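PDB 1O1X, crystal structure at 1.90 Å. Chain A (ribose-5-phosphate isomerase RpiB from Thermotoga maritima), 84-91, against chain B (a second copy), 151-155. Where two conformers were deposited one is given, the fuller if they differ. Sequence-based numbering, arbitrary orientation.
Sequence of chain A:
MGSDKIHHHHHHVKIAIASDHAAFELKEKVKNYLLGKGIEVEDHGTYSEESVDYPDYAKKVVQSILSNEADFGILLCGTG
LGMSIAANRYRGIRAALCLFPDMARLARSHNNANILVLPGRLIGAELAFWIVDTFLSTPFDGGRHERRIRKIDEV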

ATOM      1  N   SER A  84     -11.951  -1.794  12.531  1.00 12.25           N
ATOM      2  CA  SER A  84     -10.974  -1.023  13.308  1.00 12.08           C
ATOM      3  C   SER A  84     -11.704  -0.002  14.237  1.00 12.19           C
ATOM      4  O   SER A  84     -11.293   0.205  15.386  1.00 14.41           O
ATOM      5  CB  SER A  84      -9.921  -0.334  12.445  0.65 12.26           C
ATOM      6  OG  SER A  84     -10.435   0.739  11.706  0.65 14.21           O
ATOM      7  N   ILE A  85     -12.809   0.557  13.764  1.00 11.40           N
ATOM      8  CA  ILE A  85     -13.611   1.476  14.566  1.00 11.03           C
ATOM      9  C   ILE A  85     -14.406   0.720  15.635  1.00 10.73           C
ATOM     10  O   ILE A  85     -14.309   1.020  16.816  1.00  9.53           O
ATOM     11  CB  ILE A  85     -14.522   2.324  13.683  1.00 10.46           C
ATOM     12  CG1 ILE A  85     -13.708   3.238  12.736  1.00 11.22           C
ATOM     13  CG2 ILE A  85     -15.418   3.224  14.512  1.00 10.42           C
ATOM     14  CD1 ILE A  85     -14.476   3.697  11.532  1.00 10.71           C
ATOM     15  N   ALA A  86     -15.160  -0.292  15.233  1.00  9.73           N
ATOM     16  CA  ALA A  86     -16.055  -0.982  16.158  1.00 10.29           C
ATOM     17  C   ALA A  86     -15.342  -1.675  17.307  1.00 10.70           C
ATOM     18  O   ALA A  86     -15.772  -1.583  18.460  1.00 10.88           O
ATOM     19  CB  ALA A  86     -16.928  -1.976  15.403  1.00 10.40           C
ATOM     20  N   ALA A  87     -14.228  -2.348  17.008  1.00 10.70           N
ATOM     21  CA  ALA A  87     -13.528  -3.137  18.013  1.00 10.56           C
ATOM     22  C   ALA A  87     -12.827  -2.249  19.027  1.00 10.11           C
ATOM     23  O   ALA A  87     -12.753  -2.600  20.197  1.00 10.54           O
ATOM     24  CB  ALA A  87     -12.561  -4.150  17.364  1.00  9.44           C
ATOM     25  N   ASN A  88     -12.346  -1.095  18.588  1.00  9.40           N
ATOM     26  CA  ASN A  88     -11.596  -0.212  19.471  1.00  9.45           C
ATOM     27  C   ASN A  88     -12.477   0.645  20.400  1.00  9.82           C
ATOM     28  O   ASN A  88     -11.992   1.458  21.180  1.00  9.96           O
ATOM     29  CB  ASN A  88     -10.644   0.611  18.632  1.00 10.01           C
ATOM     30  CG  ASN A  88      -9.419  -0.197  18.196  1.00  9.40           C
ATOM     31  OD1 ASN A  88      -8.814  -0.920  19.026  1.00  9.35           O
ATOM     32  ND2 ASN A  88      -9.043  -0.065  16.931  1.00  8.90           N
ATOM     33  N   ARG A  89     -13.788   0.433  20.344  1.00 10.39           N
ATOM     34  CA  ARG A  89     -14.728   0.995  21.317  1.00 10.67           C
ATOM     35  C   ARG A  89     -14.518   0.442  22.721  1.00 11.52           C
ATOM     36  O   ARG A  89     -14.947   1.050  23.692  1.00 11.38           O
ATOM     37  CB  ARG A  89     -16.162   0.726  20.877  1.00 10.54           C
ATOM     38  CG  ARG A  89     -16.654   1.659  19.797  1.00 10.37           C
ATOM     39  CD  ARG A  89     -16.882   3.077  20.307  1.00 10.13           C
ATOM     40  NE  ARG A  89     -17.607   3.864  19.324  1.00  9.59           N
ATOM     41  CZ  ARG A  89     -17.055   4.502  18.281  1.00 10.56           C
ATOM     42  NH1 ARG A  89     -15.750   4.471  18.054  1.00  8.48           N
ATOM     43  NH2 ARG A  89     -17.840   5.173  17.452  1.00 11.14           N
ATOM     44  N   TYR A  90     -13.860  -0.713  22.816  1.00 11.88           N
ATOM     45  CA  TYR A  90     -13.771  -1.449  24.073  1.00 11.99           C
ATOM     46  C   TYR A  90     -12.427  -1.277  24.749  1.00 12.03           C
ATOM     47  O   TYR A  90     -11.372  -1.550  24.151  1.00 10.59           O
ATOM     48  CB  TYR A  90     -14.056  -2.922  23.810  1.00 12.41           C
ATOM     49  CG  TYR A  90     -15.452  -3.109  23.290  1.00 13.60           C
ATOM     50  CD1 TYR A  90     -16.523  -3.207  24.169  1.00 17.06           C
ATOM     51  CD2 TYR A  90     -15.704  -3.145  21.927  1.00 14.58           C
ATOM     52  CE1 TYR A  90     -17.799  -3.314  23.694  1.00 19.69           C
ATOM     53  CE2 TYR A  90     -16.966  -3.272  21.442  1.00 16.98           C
ATOM     54  CZ  TYR A  90     -18.010  -3.343  22.327  1.00 19.46           C
ATOM     55  OH  TYR A  90     -19.264  -3.509  21.862  1.00 23.06           O
ATOM     56  N   ARG A  91     -12.448  -0.848  26.001  1.00 11.87           N
ATOM     57  CA  ARG A  91     -11.216  -0.786  26.775  1.00 13.35           C
ATOM     58  C   ARG A  91     -10.571  -2.185  26.861  1.00 12.47           C
ATOM     59  O   ARG A  91     -11.246  -3.219  26.979  1.00 12.23           O
ATOM     60  CB  ARG A  91     -11.471  -0.184  28.175  1.00 15.46           C
ATOM     61  CG  ARG A  91     -11.776   1.359  28.137  1.00 20.15           C
ATOM     62  CD  ARG A  91     -12.165   1.950  29.509  1.00 23.52           C
ATOM     63  NE  ARG A  91     -11.052   1.981  30.461  1.00 28.84           N
ATOM     64  CZ  ARG A  91     -10.808   1.048  31.396  1.00 33.05           C
ATOM     65  NH1 ARG A  91     -11.590  -0.027  31.532  1.00 35.54           N
ATOM     66  NH2 ARG A  91      -9.762   1.180  32.195  1.00 30.67           N
TER
ATOM     67  N   LYS B 151     -24.849   0.848  15.143  1.00 10.66           N
ATOM     68  CA  LYS B 151     -24.448  -0.362  15.869  1.00 11.28           C
ATOM     69  C   LYS B 151     -23.051  -0.242  16.507  1.00 11.46           C
ATOM     70  O   LYS B 151     -22.818  -0.805  17.584  1.00 11.17           O
ATOM     71  CB  LYS B 151     -24.543  -1.614  14.980  1.00 10.03           C
ATOM     72  CG  LYS B 151     -25.942  -2.159  14.815  1.00 10.06           C
ATOM     73  CD  LYS B 151     -25.984  -3.441  13.979  1.00 10.29           C
ATOM     74  CE  LYS B 151     -27.355  -4.058  13.946  1.00 11.36           C
ATOM     75  NZ  LYS B 151     -27.340  -5.334  13.170  1.00  8.40           N
ATOM     76  N   ILE B 152     -22.147   0.499  15.880  1.00 11.69           N
ATOM     77  CA  ILE B 152     -20.804   0.710  16.473  1.00 13.62           C
ATOM     78  C   ILE B 152     -20.944   1.273  17.905  1.00 14.70           C
ATOM     79  O   ILE B 152     -20.194   0.903  18.816  1.00 14.40           O
ATOM     80  CB  ILE B 152     -19.971   1.681  15.612  1.00 13.69           C
ATOM     81  CG1 ILE B 152     -19.609   1.030  14.278  1.00 13.70           C
ATOM     82  CG2 ILE B 152     -18.719   2.131  16.354  1.00 14.07           C
ATOM     83  CD1 ILE B 152     -19.063   2.001  13.303  1.00 17.01           C
ATOM     84  N   ASP B 153     -21.922   2.168  18.084  1.00 15.61           N
ATOM     85  CA  ASP B 153     -22.120   2.897  19.339  1.00 16.69           C
ATOM     86  C   ASP B 153     -23.101   2.251  20.269  1.00 18.67           C
ATOM     87  O   ASP B 153     -23.382   2.814  21.337  1.00 19.34           O
ATOM     88  CB  ASP B 153     -22.541   4.347  19.060  1.00 16.36           C
ATOM     89  CG  ASP B 153     -21.390   5.182  18.537  1.00 18.06           C
ATOM     90  OD1 ASP B 153     -20.265   4.883  18.939  1.00 19.38           O
ATOM     91  OD2 ASP B 153     -21.522   6.158  17.776  1.00 20.77           O
ATOM     92  N   GLU B 154     -23.652   1.102  19.873  1.00 19.85           N
ATOM     93  CA  GLU B 154     -24.447   0.259  20.769  1.00 22.24           C
ATOM     94  C   GLU B 154     -23.471  -0.704  21.446  1.00 25.13           C
ATOM     95  O   GLU B 154     -23.340  -1.831  21.055  1.00 25.00           O
ATOM     96  CB  GLU B 154     -25.531  -0.481  19.976  1.00 21.17           C
ATOM     97  CG  GLU B 154     -26.529   0.473  19.337  1.00 22.63           C
ATOM     98  CD  GLU B 154     -27.574  -0.215  18.448  1.00 26.52           C
ATOM     99  OE1 GLU B 154     -27.581  -1.485  18.337  1.00 22.90           O
ATOM    100  OE2 GLU B 154     -28.380   0.537  17.834  1.00 29.11           O
ATOM    101  N   VAL B 155     -22.712  -0.221  22.423  1.00 29.92           N
ATOM    102  CA  VAL B 155     -21.511  -0.963  22.898  1.00 33.05           C
ATOM    103  C   VAL B 155     -21.890  -2.026  23.998  1.00 35.44           C
ATOM    104  O   VAL B 155     -22.785  -1.679  24.826  1.00 36.86           O
ATOM    105  CB  VAL B 155     -20.342   0.023  23.310  1.00 33.43           C
ATOM    106  CG1 VAL B 155     -19.856   0.800  22.112  1.00 32.61           C
ATOM    107  CG2 VAL B 155     -20.787   0.998  24.387  1.00 34.98           C
ATOM    108  OXT VAL B 155     -21.360  -3.209  24.022  1.00 36.64           O
TER
HETATM  109  O   HOH W   1     -18.593  -1.286  18.452  1.00 18.76           O

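Contact between a stretch of chain A (84-91) that starts in a helix and runs on into a turn and loop and the C-terminal residues of a second copy, chain B (151-155), buries 335 Å² counted over both sides. A:Ser84 lies in the helix, out of reach of chain B; at its carbonyl O, a weak hydrogen bond from A:Asn88 ND2 (2.7 Å) links the amide side chain back to the helix, and neither residue reaches chain B.

The apolar part of the contact begins at A:Ile85. Its CB projects sideways to the partner, and with chi1 in m its CG2 methyl meets B:Ile152 CG2 at 3.9 Å. One residue on, the backbones make their closest approach, with A:Ala86 CA and B:Ile152 CA 5.1 Å apart. Alanine suits so narrow a gap: its single methyl carbon CB packs at 4.2 Å from B:Ile152 CG1, while A:Ala86 CA itself lies 4.1 Å from B:Ile152 CG2. The isoleucine, its chi1 m and chi2 t, is thus the hydrophobic centre of the chain B stretch, where it has the largest area covered, 82 Å². Beside this packing, water 1 joins the two main chains, donating to A:Ala86 O (2.8 Å) and to B:Ile152 O (2.7 Å), so that two carbonyls, neither able to donate to the other, are bridged by one molecule.

A:Ala87 and A:Asn88 make no contact, but a type I turn from A:Ala87 to A:Tyr90 carries the chain onward to the two residues that supply the direct hydrogen bonds to chain B. A:Arg89 directs its CB toward chain B, and the base of its side chain packs there, CB lying 3.9 Å from B:Val155 CG1. Chi1 and chi2 are both m and chi3 is t, and the guanidinium reaches B:Asp153, whose OD1 accepts from both NE (2.9 Å) and NH2 (2.9 Å) of A:Arg89. The acid sits at the edge of the guanidinium, near its plane, where the N-H bonds point, and the opposite charges make this a salt bridge. Although B:Asp153 CB points away from chain A, the carboxylate end comes nearer. Over one face of the same guanidinium lies B:Ile152 CG2, 3.4 Å from A:Arg89 NH2; the flat group therefore offers its face to a methyl and its edge to a charge.

A:Tyr90 sets its CB sideways, but the long ring brings its end closer to the C-terminus of chain B. There the phenol OH donates a hydrogen bond to B:Val155 OXT at 3.0 Å, the terminal carboxylate lying at the ring edge. The valine side chain, whose CB points toward chain A, adds an apolar contact, with its CB 4.2 Å from A:Tyr90 CZ. B:Val155 so serves twice, through its branched side chain and through a carboxylate available because the chain ends here. A:Arg91 is exposed and out of reach, and the contact closes at the tyrosine.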